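Local coordinates for protein prophenoloxidase b (Marsupenaeus japonicus, PDB 3WKY) that is the precursor of a crustacean hemolymph phenoloxidase, which probably oxidises phenols at a type 3 dicopper centre, at residues Ile423-Val428 with Ile489-Pro494; Phe498-Leu503 with Thr535-Pro540; Phe593-Asp598 with Pro653-Gln658. All coordinates share one frame; numbering follows the deposited sequence. Where two conformers were deposited one is given.

All three interactions lie in the Ig-like domain, where two sheets pack face to face. Interaction 3 is a buried contact between neighbouring strands of the large mixed sheet, rich in methionine, while interaction 1, partly buried, pairs two strands of the smaller antiparallel sheet. The sheets meet where V425 and V428 of interaction 1 pack on A596, V594 and M656 of interaction 3. Interaction 2 is the most exposed: a single bridge between the lead-in to strand 501-509 and a proline-containing loop, its K502 hydrogen-bonded to T597 of interaction 3 and its I538 to N493 of interaction 1. One N-acetylglucosamine is covalently bound to N427; another is hydrogen-bonded by K499 and lies near D598 of interaction 3.

Interaction 1 (Ile423-Val428 with Ile489-Pro494). With NAG (2-acetamido-2-deoxy-beta-D-glucopyranose), chain I.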
loop_
_atom_site.group_PDB
_atom_site.type_symbol
_atom_site.label_atom_id
_atom_site.label_comp_id
_atom_site.label_asym_id
_atom_site.label_seq_id
_atom_site.Cartn_x
_atom_site.Cartn_y
_atom_site.Cartn_z
ATOM N N ILE A 423 -7.056 56.725 -23.506
ATOM C CA ILE A 423 -8.482 56.572 -23.793
ATOM C C ILE A 423 -9.236 56.063 -22.568
ATOM O O ILE A 423 -8.761 55.164 -21.882
ATOM C CB ILE A 423 -8.706 55.623 -24.986
ATOM C CG1 ILE A 423 -8.027 56.182 -26.236
ATOM C CG2 ILE A 423 -10.180 55.421 -25.244
ATOM C CD1 ILE A 423 -8.499 57.568 -26.602
ATOM N N THR A 424 -10.399 56.652 -22.294
ATOM C CA THR A 424 -11.265 56.249 -21.189
ATOM C C THR A 424 -12.356 55.324 -21.715
ATOM O O THR A 424 -12.958 55.600 -22.750
ATOM C CB THR A 424 -11.946 57.490 -20.533
ATOM O OG1 THR A 424 -10.969 58.257 -19.818
ATOM C CG2 THR A 424 -13.033 57.059 -19.563
ATOM N N VAL A 425 -12.609 54.212 -21.031
ATOM C CA VAL A 425 -13.733 53.369 -21.419
ATOM C C VAL A 425 -14.967 53.755 -20.601
ATOM O O VAL A 425 -14.933 53.731 -19.366
ATOM C CB VAL A 425 -13.412 51.866 -21.233
ATOM C CG1 VAL A 425 -14.621 51.016 -21.597
ATOM C CG2 VAL A 425 -12.218 51.483 -22.089
ATOM N N LEU A 426 -16.055 54.108 -21.286
ATOM C CA LEU A 426 -17.228 54.659 -20.613
ATOM C C LEU A 426 -18.365 53.663 -20.462
ATOM O O LEU A 426 -19.125 53.723 -19.496
ATOM C CB LEU A 426 -17.747 55.895 -21.361
ATOM C CG LEU A 426 -16.818 57.106 -21.367
ATOM C CD1 LEU A 426 -17.398 58.226 -22.236
ATOM C CD2 LEU A 426 -16.601 57.589 -19.952
ATOM N N ASN A 427 -18.504 52.764 -21.429
ATOM C CA ASN A 427 -19.634 51.849 -21.422
ATOM C C ASN A 427 -19.382 50.621 -22.281
ATOM O O ASN A 427 -18.530 50.631 -23.177
ATOM C CB ASN A 427 -20.890 52.553 -21.929
ATOM C CG ASN A 427 -22.151 52.042 -21.267
ATOM O OD1 ASN A 427 -22.131 51.028 -20.562
ATOM N ND2 ASN A 427 -23.264 52.739 -21.497
ATOM N N VAL A 428 -20.134 49.565 -22.004
ATOM C CA VAL A 428 -20.018 48.324 -22.748
ATOM C C VAL A 428 -21.411 47.735 -22.814
ATOM O O VAL A 428 -22.123 47.714 -21.806
ATOM C CB VAL A 428 -19.110 47.293 -22.028
ATOM C CG1 VAL A 428 -18.981 46.041 -22.870
ATOM C CG2 VAL A 428 -17.727 47.863 -21.729
ATOM N N ILE A 489 -18.499 49.247 -27.563
ATOM C CA ILE A 489 -17.720 49.878 -26.522
ATOM C C ILE A 489 -17.823 51.387 -26.721
ATOM O O ILE A 489 -17.555 51.888 -27.812
ATOM C CB ILE A 489 -16.236 49.486 -26.607
ATOM C CG1 ILE A 489 -16.075 47.956 -26.679
ATOM C CG2 ILE A 489 -15.463 50.062 -25.420
ATOM C CD1 ILE A 489 -16.762 47.204 -25.544
ATOM N N THR A 490 -18.222 52.096 -25.672
ATOM C CA THR A 490 -18.240 53.558 -25.709
ATOM C C THR A 490 -16.962 54.054 -25.048
ATOM O O THR A 490 -16.677 53.698 -23.897
ATOM C CB THR A 490 -19.455 54.109 -24.955
ATOM O OG1 THR A 490 -20.659 53.563 -25.522
ATOM C CG2 THR A 490 -19.509 55.641 -25.053
ATOM N N VAL A 491 -16.180 54.857 -25.769
ATOM C CA VAL A 491 -14.939 55.386 -25.214
ATOM C C VAL A 491 -14.888 56.912 -25.310
ATOM O O VAL A 491 -15.665 57.523 -26.044
ATOM C CB VAL A 491 -13.700 54.804 -25.902
ATOM C CG1 VAL A 491 -13.736 53.273 -25.875
ATOM C CG2 VAL A 491 -13.592 55.299 -27.333
ATOM N N ASN A 492 -13.972 57.515 -24.561
ATOM C CA ASN A 492 -13.707 58.942 -24.700
ATOM C C ASN A 492 -12.233 59.212 -24.919
ATOM O O ASN A 492 -11.379 58.683 -24.201
ATOM C CB ASN A 492 -14.187 59.731 -23.481
ATOM C CG ASN A 492 -14.090 61.240 -23.698
ATOM O OD1 ASN A 492 -14.684 61.768 -24.638
ATOM N ND2 ASN A 492 -13.337 61.934 -22.839
ATOM N N ASN A 493 -11.937 60.030 -25.924
ATOM C CA ASN A 493 -10.596 60.543 -26.122
ATOM C C ASN A 493 -10.604 61.972 -25.604
ATOM O O ASN A 493 -11.169 62.859 -26.246
ATOM C CB ASN A 493 -10.239 60.515 -27.608
ATOM C CG ASN A 493 -8.897 61.153 -27.907
ATOM O OD1 ASN A 493 -8.193 61.626 -27.014
ATOM N ND2 ASN A 493 -8.528 61.158 -29.184
ATOM N N PRO A 494 -9.998 62.192 -24.427
ATOM C CA PRO A 494 -9.995 63.520 -23.806
ATOM C C PRO A 494 -8.843 64.384 -24.294
ATOM O O PRO A 494 -8.721 65.523 -23.854
ATOM C CB PRO A 494 -9.805 63.203 -22.324
ATOM C CG PRO A 494 -8.945 61.951 -22.334
ATOM C CD PRO A 494 -9.440 61.155 -23.532
HETATM C C1 NAG I . -24.400 52.083 -20.899
HETATM C C2 NAG I . -25.021 53.212 -20.083
HETATM C C3 NAG I . -26.266 52.715 -19.357
HETATM C C4 NAG I . -27.190 51.924 -20.281
HETATM C C5 NAG I . -26.449 50.983 -21.231
HETATM C C6 NAG I . -27.430 50.452 -22.275
HETATM C C7 NAG I . -23.430 54.903 -19.393
HETATM C C8 NAG I . -22.493 55.417 -18.339
HETATM N N2 NAG I . -24.055 53.755 -19.142
HETATM O O3 NAG I . -26.972 53.827 -18.850
HETATM O O4 NAG I . -28.070 51.145 -19.500
HETATM O O5 NAG I . -25.348 51.625 -21.845
HETATM O O6 NAG I . -27.152 50.954 -23.565
HETATM O O7 NAG I . -23.595 55.525 -20.442
HETATM O O HOH W 1 -23.030 54.292 -24.140
#
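T424 and N492 exchange two backbone hydrogen bonds, T424 N to N492 O and N492 N to T424 O (2.8 Å). The strands run antiparallel, their N-to-C directions 153° apart. Beyond the V425-V491 pair the register slips by one: L426 N reaches T490 O at 2.7 Å, and N427 N reaches the same oxygen at 3.2 Å, so one carbonyl is gripped twice. T490 N in turn donates to N427 O.

Apolar contacts gather on the face that carries V425, V428, I489 and V491. I489 is bent at its second torsion (chi2 -54°), which brings CD1 to 3.7 Å from V428 CG1, the two side chains lying side by side. Its other branch, CG2, meets V425 CG1 at 4.0 Å. This face packs on V594 and A596 of strand 588-598.

Polar and sugar contacts occupy the other face. N427 ND2 is bonded covalently to C1 of the N-acetylglucosamine and still donates to a water, which also pairs with T490 OG1 at 2.8 Å. V428 N donates to N427 OD1 (2.9 Å), a second hold on the amide, while the CB atoms of N427 and T490 stand 3.7 Å apart.

Two successive residues, L426 and N427, opposite T490 make a classic beta bulge, here in the outer strand of an Ig-like domain's antiparallel sheet, at a glycosylation site.

Interaction 2 (Phe498-Leu503 with Thr535-Pro540); sequences FKRMKL and TDPIAP. With NAG (2-acetamido-2-deoxy-beta-D-glucopyranose), chain E.
M501 and T535 meet in the tightly packed half of this contact, through both backbone and side chain. T535 N donates to M501 O at 3.0 Å. M501 CG stands between its own backbone N and carbonyl carbon (chi1 64°), 3.4 Å from T535 OG1. That hydroxyl donates to D536 O from above the carbonyl plane, which helps to hold its rotation, while the methyl T535 CG2 lies 3.9 Å from L503 CD1, the two side chains crossing at about a right angle. An alanine in place of T535 would probably open a gap beside M501 and L503 and leave D536 O without the hydroxyl's hydrogen bond. I538 CG1 joins this cluster, whose M501 and L503 are buried, at 4.1 Å from M501 CG; the amide M501 N, also buried here, has no partner in the model.

Next along the chain, K499 and I538 form a single antiparallel bridge, I538 N donating to K499 O at 2.6 Å and K499 N to I538 O. Past it the contact lies open to solvent, though still in touch. The exposed F498 ring has A539 CA over one face, a CH-pi contact 3.9 Å from the ring centre and 28° off its normal, and P540 CD over the same face toward the rim. F498, A539 and P540 also touch a crystal neighbour. K499 turns away from the loop, its NZ donating to O5 of the N-acetylglucosamine at 2.8 Å.

This is a single antiparallel beta bridge, formed where the loop after strand 528-534 carries on alongside its sheet neighbour, strand 501-509, and the residues just before it, at the rim of the Ig-like domain.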
loop_
_atom_site.group_PDB
_atom_site.type_symbol
_atom_site.label_atom_id
_atom_site.label_comp_id
_atom_site.label_asym_id
_atom_site.label_seq_id
_atom_site.Cartn_x
_atom_site.Cartn_y
_atom_site.Cartn_z
ATOM N N PHE A 498 -5.956 62.882 -32.542
ATOM C CA PHE A 498 -6.473 61.553 -32.824
ATOM C C PHE A 498 -5.598 60.544 -32.096
ATOM O O PHE A 498 -4.384 60.734 -31.987
ATOM C CB PHE A 498 -6.448 61.271 -34.324
ATOM C CG PHE A 498 -7.603 61.869 -35.069
ATOM C CD1 PHE A 498 -7.612 63.218 -35.393
ATOM C CD2 PHE A 498 -8.686 61.085 -35.441
ATOM C CE1 PHE A 498 -8.682 63.773 -36.075
ATOM C CE2 PHE A 498 -9.759 61.635 -36.124
ATOM C CZ PHE A 498 -9.756 62.985 -36.440
ATOM N N LYS A 499 -6.210 59.473 -31.600
ATOM C CA LYS A 499 -5.457 58.462 -30.865
ATOM C C LYS A 499 -5.774 57.083 -31.425
ATOM O O LYS A 499 -6.933 56.782 -31.718
ATOM C CB LYS A 499 -5.811 58.503 -29.377
ATOM C CG LYS A 499 -5.358 59.752 -28.625
ATOM C CD LYS A 499 -3.848 59.796 -28.480
ATOM C CE LYS A 499 -3.420 60.989 -27.640
ATOM N NZ LYS A 499 -1.940 61.116 -27.586
ATOM N N ARG A 500 -4.741 56.265 -31.596
ATOM C CA ARG A 500 -4.923 54.874 -31.988
ATOM C C ARG A 500 -5.039 54.051 -30.713
ATOM O O ARG A 500 -4.370 54.339 -29.716
ATOM C CB ARG A 500 -3.718 54.357 -32.772
ATOM C CG ARG A 500 -3.426 55.064 -34.080
ATOM C CD ARG A 500 -2.292 54.361 -34.834
ATOM N NE ARG A 500 -1.153 54.050 -33.971
ATOM C CZ ARG A 500 -0.267 54.950 -33.550
ATOM N NH1 ARG A 500 -0.394 56.222 -33.910
ATOM N NH2 ARG A 500 0.745 54.587 -32.768
ATOM N N MET A 501 -5.884 53.032 -30.735
ATOM C CA MET A 501 -5.923 52.136 -29.596
ATOM C C MET A 501 -6.180 50.696 -30.005
ATOM O O MET A 501 -6.685 50.424 -31.102
ATOM C CB MET A 501 -6.976 52.598 -28.605
ATOM C CG MET A 501 -8.347 52.545 -29.162
ATOM S SD MET A 501 -9.320 51.507 -28.092
ATOM C CE MET A 501 -10.759 52.540 -27.924
ATOM N N LYS A 502 -5.800 49.783 -29.119
ATOM C CA LYS A 502 -6.129 48.371 -29.273
ATOM C C LYS A 502 -7.112 47.997 -28.160
ATOM O O LYS A 502 -6.858 48.264 -26.986
ATOM C CB LYS A 502 -4.861 47.521 -29.211
ATOM C CG LYS A 502 -5.125 46.025 -29.011
ATOM C CD LYS A 502 -3.938 45.186 -29.480
ATOM C CE LYS A 502 -4.047 44.899 -30.968
ATOM N NZ LYS A 502 -2.887 44.115 -31.478
ATOM N N LEU A 503 -8.258 47.437 -28.537
ATOM C CA LEU A 503 -9.222 46.966 -27.555
ATOM C C LEU A 503 -8.866 45.513 -27.229
ATOM O O LEU A 503 -8.565 44.727 -28.126
ATOM C CB LEU A 503 -10.637 47.054 -28.104
ATOM C CG LEU A 503 -11.225 48.470 -28.051
ATOM C CD1 LEU A 503 -12.542 48.528 -28.807
ATOM C CD2 LEU A 503 -11.422 48.878 -26.598
ATOM N N THR A 535 -8.275 49.540 -33.431
ATOM C CA THR A 535 -9.383 50.319 -33.974
ATOM C C THR A 535 -8.874 51.320 -35.001
ATOM O O THR A 535 -7.661 51.511 -35.155
ATOM C CB THR A 535 -10.064 51.133 -32.876
ATOM O OG1 THR A 535 -9.143 52.118 -32.390
ATOM C CG2 THR A 535 -10.507 50.232 -31.729
ATOM N N ASP A 536 -9.802 51.960 -35.704
ATOM C CA ASP A 536 -9.470 53.166 -36.448
ATOM C C ASP A 536 -9.048 54.208 -35.419
ATOM O O ASP A 536 -9.453 54.124 -34.257
ATOM C CB ASP A 536 -10.692 53.673 -37.220
ATOM C CG ASP A 536 -11.167 52.693 -38.276
ATOM O OD1 ASP A 536 -10.308 52.053 -38.924
ATOM O OD2 ASP A 536 -12.396 52.566 -38.460
ATOM N N PRO A 537 -8.225 55.185 -35.830
ATOM C CA PRO A 537 -7.891 56.307 -34.942
ATOM C C PRO A 537 -9.147 56.929 -34.330
ATOM O O PRO A 537 -10.163 57.066 -35.017
ATOM C CB PRO A 537 -7.218 57.303 -35.887
ATOM C CG PRO A 537 -6.595 56.443 -36.937
ATOM C CD PRO A 537 -7.541 55.287 -37.134
ATOM N N ILE A 538 -9.082 57.272 -33.046
ATOM C CA ILE A 538 -10.223 57.829 -32.334
ATOM C C ILE A 538 -10.086 59.352 -32.296
ATOM O O ILE A 538 -9.081 59.872 -31.811
ATOM C CB ILE A 538 -10.278 57.294 -30.874
ATOM C CG1 ILE A 538 -10.239 55.760 -30.854
ATOM C CG2 ILE A 538 -11.523 57.780 -30.155
ATOM C CD1 ILE A 538 -11.475 55.123 -31.426
ATOM N N ALA A 539 -11.082 60.053 -32.825
ATOM C CA ALA A 539 -11.089 61.518 -32.799
ATOM C C ALA A 539 -11.268 62.001 -31.370
ATOM O O ALA A 539 -11.872 61.302 -30.549
ATOM C CB ALA A 539 -12.218 62.054 -33.668
ATOM N N PRO A 540 -10.763 63.210 -31.070
ATOM C CA PRO A 540 -11.072 63.815 -29.773
ATOM C C PRO A 540 -12.568 63.739 -29.512
ATOM O O PRO A 540 -13.358 63.941 -30.438
ATOM C CB PRO A 540 -10.626 65.266 -29.962
ATOM C CG PRO A 540 -9.454 65.145 -30.895
ATOM C CD PRO A 540 -9.822 64.030 -31.855
HETATM C C1 NAG E . -0.783 59.342 -24.469
HETATM C C2 NAG E . 0.256 58.554 -23.650
HETATM C C3 NAG E . 1.728 58.774 -24.023
HETATM C C4 NAG E . 1.958 59.340 -25.419
HETATM C C5 NAG E . 0.952 60.440 -25.679
HETATM C C6 NAG E . 1.230 61.130 -27.011
HETATM C C7 NAG E . -0.630 58.217 -21.378
HETATM C C8 NAG E . -1.509 59.022 -20.465
HETATM N N2 NAG E . 0.118 58.904 -22.243
HETATM O O3 NAG E . 2.407 57.542 -23.924
HETATM O O4 NAG E . 3.263 59.862 -25.524
HETATM O O5 NAG E . -0.313 59.830 -25.711
HETATM O O6 NAG E . 1.275 60.161 -28.037
HETATM O O7 NAG E . -0.628 56.989 -21.290
#

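Interaction 3 (Phe593-Asp598 with Pro653-Gln658). With NAG (2-acetamido-2-deoxy-beta-D-glucopyranose), chain E.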
loop_
_atom_site.group_PDB
_atom_site.type_symbol
_atom_site.label_atom_id
_atom_site.label_comp_id
_atom_site.label_asym_id
_atom_site.label_seq_id
_atom_site.Cartn_x
_atom_site.Cartn_y
_atom_site.Cartn_z
ATOM N N PHE A 593 -14.296 41.544 -19.605
ATOM C CA PHE A 593 -13.289 42.565 -19.309
ATOM C C PHE A 593 -12.919 43.305 -20.588
ATOM O O PHE A 593 -12.669 42.674 -21.620
ATOM C CB PHE A 593 -12.039 41.883 -18.719
ATOM C CG PHE A 593 -10.802 42.778 -18.622
ATOM C CD1 PHE A 593 -9.953 42.959 -19.722
ATOM C CD2 PHE A 593 -10.454 43.364 -17.420
ATOM C CE1 PHE A 593 -8.812 43.746 -19.627
ATOM C CE2 PHE A 593 -9.312 44.158 -17.310
ATOM C CZ PHE A 593 -8.484 44.343 -18.416
ATOM N N VAL A 594 -12.868 44.637 -20.520
ATOM C CA VAL A 594 -12.530 45.457 -21.684
ATOM C C VAL A 594 -11.413 46.434 -21.331
ATOM O O VAL A 594 -11.531 47.189 -20.363
ATOM C CB VAL A 594 -13.757 46.283 -22.166
ATOM C CG1 VAL A 594 -13.390 47.139 -23.392
ATOM C CG2 VAL A 594 -14.937 45.371 -22.461
ATOM N N MET A 595 -10.335 46.430 -22.114
ATOM C CA MET A 595 -9.275 47.414 -21.926
ATOM C C MET A 595 -8.925 48.145 -23.222
ATOM O O MET A 595 -8.764 47.526 -24.279
ATOM C CB MET A 595 -8.020 46.759 -21.355
ATOM C CG MET A 595 -6.879 47.727 -21.090
ATOM S SD MET A 595 -5.429 46.840 -20.467
ATOM C CE MET A 595 -4.320 48.185 -20.026
ATOM N N ALA A 596 -8.829 49.469 -23.143
ATOM C CA ALA A 596 -8.360 50.266 -24.277
ATOM C C ALA A 596 -6.892 50.594 -24.041
ATOM O O ALA A 596 -6.537 51.257 -23.061
ATOM C CB ALA A 596 -9.186 51.552 -24.419
ATOM N N THR A 597 -6.030 50.128 -24.935
ATOM C CA THR A 597 -4.609 50.364 -24.742
ATOM C C THR A 597 -4.042 51.227 -25.861
ATOM O O THR A 597 -4.508 51.196 -26.998
ATOM C CB THR A 597 -3.835 49.036 -24.631
ATOM O OG1 THR A 597 -2.479 49.289 -24.253
ATOM C CG2 THR A 597 -3.858 48.336 -25.940
ATOM N N ASP A 598 -3.056 52.050 -25.508
ATOM C CA ASP A 598 -2.427 52.928 -26.488
ATOM C C ASP A 598 -1.620 52.081 -27.463
ATOM O O ASP A 598 -1.013 51.080 -27.069
ATOM C CB ASP A 598 -1.501 53.934 -25.805
ATOM C CG ASP A 598 -2.216 54.797 -24.777
ATOM O OD1 ASP A 598 -3.429 55.072 -24.944
ATOM O OD2 ASP A 598 -1.548 55.202 -23.798
ATOM N N PRO A 653 -8.887 54.017 -15.663
ATOM C CA PRO A 653 -9.992 54.547 -16.467
ATOM C C PRO A 653 -10.077 53.910 -17.852
ATOM O O PRO A 653 -11.157 53.949 -18.454
ATOM C CB PRO A 653 -9.654 56.044 -16.598
ATOM C CG PRO A 653 -8.722 56.330 -15.465
ATOM C CD PRO A 653 -7.930 55.069 -15.268
ATOM N N ASN A 654 -8.972 53.340 -18.342
ATOM C CA ASN A 654 -8.978 52.650 -19.635
ATOM C C ASN A 654 -9.409 51.185 -19.538
ATOM O O ASN A 654 -9.287 50.432 -20.509
ATOM C CB ASN A 654 -7.624 52.753 -20.343
ATOM C CG ASN A 654 -6.478 52.207 -19.508
ATOM O OD1 ASN A 654 -6.489 52.292 -18.274
ATOM N ND2 ASN A 654 -5.472 51.653 -20.181
ATOM N N MET A 655 -9.915 50.789 -18.374
ATOM C CA MET A 655 -10.471 49.450 -18.220
ATOM C C MET A 655 -11.889 49.518 -17.697
ATOM O O MET A 655 -12.213 50.365 -16.849
ATOM C CB MET A 655 -9.638 48.613 -17.247
ATOM C CG MET A 655 -8.166 48.483 -17.559
ATOM S SD MET A 655 -7.451 47.463 -16.224
ATOM C CE MET A 655 -5.702 47.640 -16.559
ATOM N N MET A 656 -12.737 48.623 -18.190
ATOM C CA MET A 656 -14.096 48.497 -17.664
ATOM C C MET A 656 -14.486 47.030 -17.537
ATOM O O MET A 656 -14.148 46.213 -18.394
ATOM C CB MET A 656 -15.107 49.244 -18.546
ATOM C CG MET A 656 -16.566 49.082 -18.111
ATOM S SD MET A 656 -17.622 50.448 -18.695
ATOM C CE MET A 656 -17.035 51.796 -17.660
ATOM N N LEU A 657 -15.194 46.699 -16.462
ATOM C CA LEU A 657 -15.643 45.324 -16.249
ATOM C C LEU A 657 -17.139 45.198 -16.488
ATOM O O LEU A 657 -17.956 45.681 -15.702
ATOM C CB LEU A 657 -15.301 44.859 -14.834
ATOM C CG LEU A 657 -15.647 43.402 -14.527
ATOM C CD1 LEU A 657 -14.730 42.474 -15.332
ATOM C CD2 LEU A 657 -15.556 43.118 -13.022
ATOM N N GLN A 658 -17.492 44.553 -17.591
ATOM C CA GLN A 658 -18.882 44.315 -17.944
ATOM C C GLN A 658 -19.242 42.880 -17.521
ATOM O O GLN A 658 -18.372 42.115 -17.084
ATOM C CB GLN A 658 -19.072 44.617 -19.453
ATOM C CG GLN A 658 -20.130 43.843 -20.243
ATOM C CD GLN A 658 -21.507 44.474 -20.258
ATOM O OE1 GLN A 658 -21.840 45.316 -19.421
ATOM N NE2 GLN A 658 -22.328 44.054 -21.223
HETATM C C1 NAG E . -0.783 59.342 -24.469
HETATM C C2 NAG E . 0.256 58.554 -23.650
HETATM C C3 NAG E . 1.728 58.774 -24.023
HETATM C C4 NAG E . 1.958 59.340 -25.419
HETATM C C5 NAG E . 0.952 60.440 -25.679
HETATM C C6 NAG E . 1.230 61.130 -27.011
HETATM C C7 NAG E . -0.630 58.217 -21.378
HETATM C C8 NAG E . -1.509 59.022 -20.465
HETATM N N2 NAG E . 0.118 58.904 -22.243
HETATM O O3 NAG E . 2.407 57.542 -23.924
HETATM O O4 NAG E . 3.263 59.862 -25.524
HETATM O O5 NAG E . -0.313 59.830 -25.711
HETATM O O6 NAG E . 1.275 60.161 -28.037
HETATM O O7 NAG E . -0.628 56.989 -21.290
#
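The 593-598 and 655-658 portions of strands 588-598 and 655-664 lie antiparallel, 163° between their N-to-C directions and 4.8 Å between axes at closest approach, with V594 and M656 as the hydrogen-bonded pair and F593-L657 and M595-M655 as the non-hydrogen-bonded pairs on either side. They are neighbours in the larger sheet of the Ig-like domain, which faces the smaller sheet. The evidence for the register is direct: V594 N donates to M656 O, and M656 N to V594 O at 2.9 Å. A third bond, A596 N to N654 O at 2.8 Å, extends the pairing past the start of the second strand.

N654 supplies a side-chain bond where that strand begins. Its CG sits between the backbone N and the carbonyl carbon (chi1 57°), and its ND2 donates to A596 O at 3.1 Å, the acceptor lying close to the plane of the amide. The same nitrogen is also bonded to L419 O, so the amide has two carbonyl partners and is probably held firmly in its orientation.

The V594 and M656 side chains share the face turned to strand 424-432. The other face carries F593, M595, M655 and L657, and is covered by helix 645-650 and by loop residues such as Y634 and P635. Here M655 makes a Met-aromatic contact, its sulfur approaching the F593 ring obliquely, 5.0 Å from the centre and 74° off the normal; the nearest ring atom, F593 CE2, is 3.9 Å from M655 SD. M655 and M595 are both extended beyond CG and run alongside each other in the same direction. Their CG atoms are 3.8 Å apart, and at the far ends the methyl M595 CE rests 3.8 Å from the methyl M655 CE.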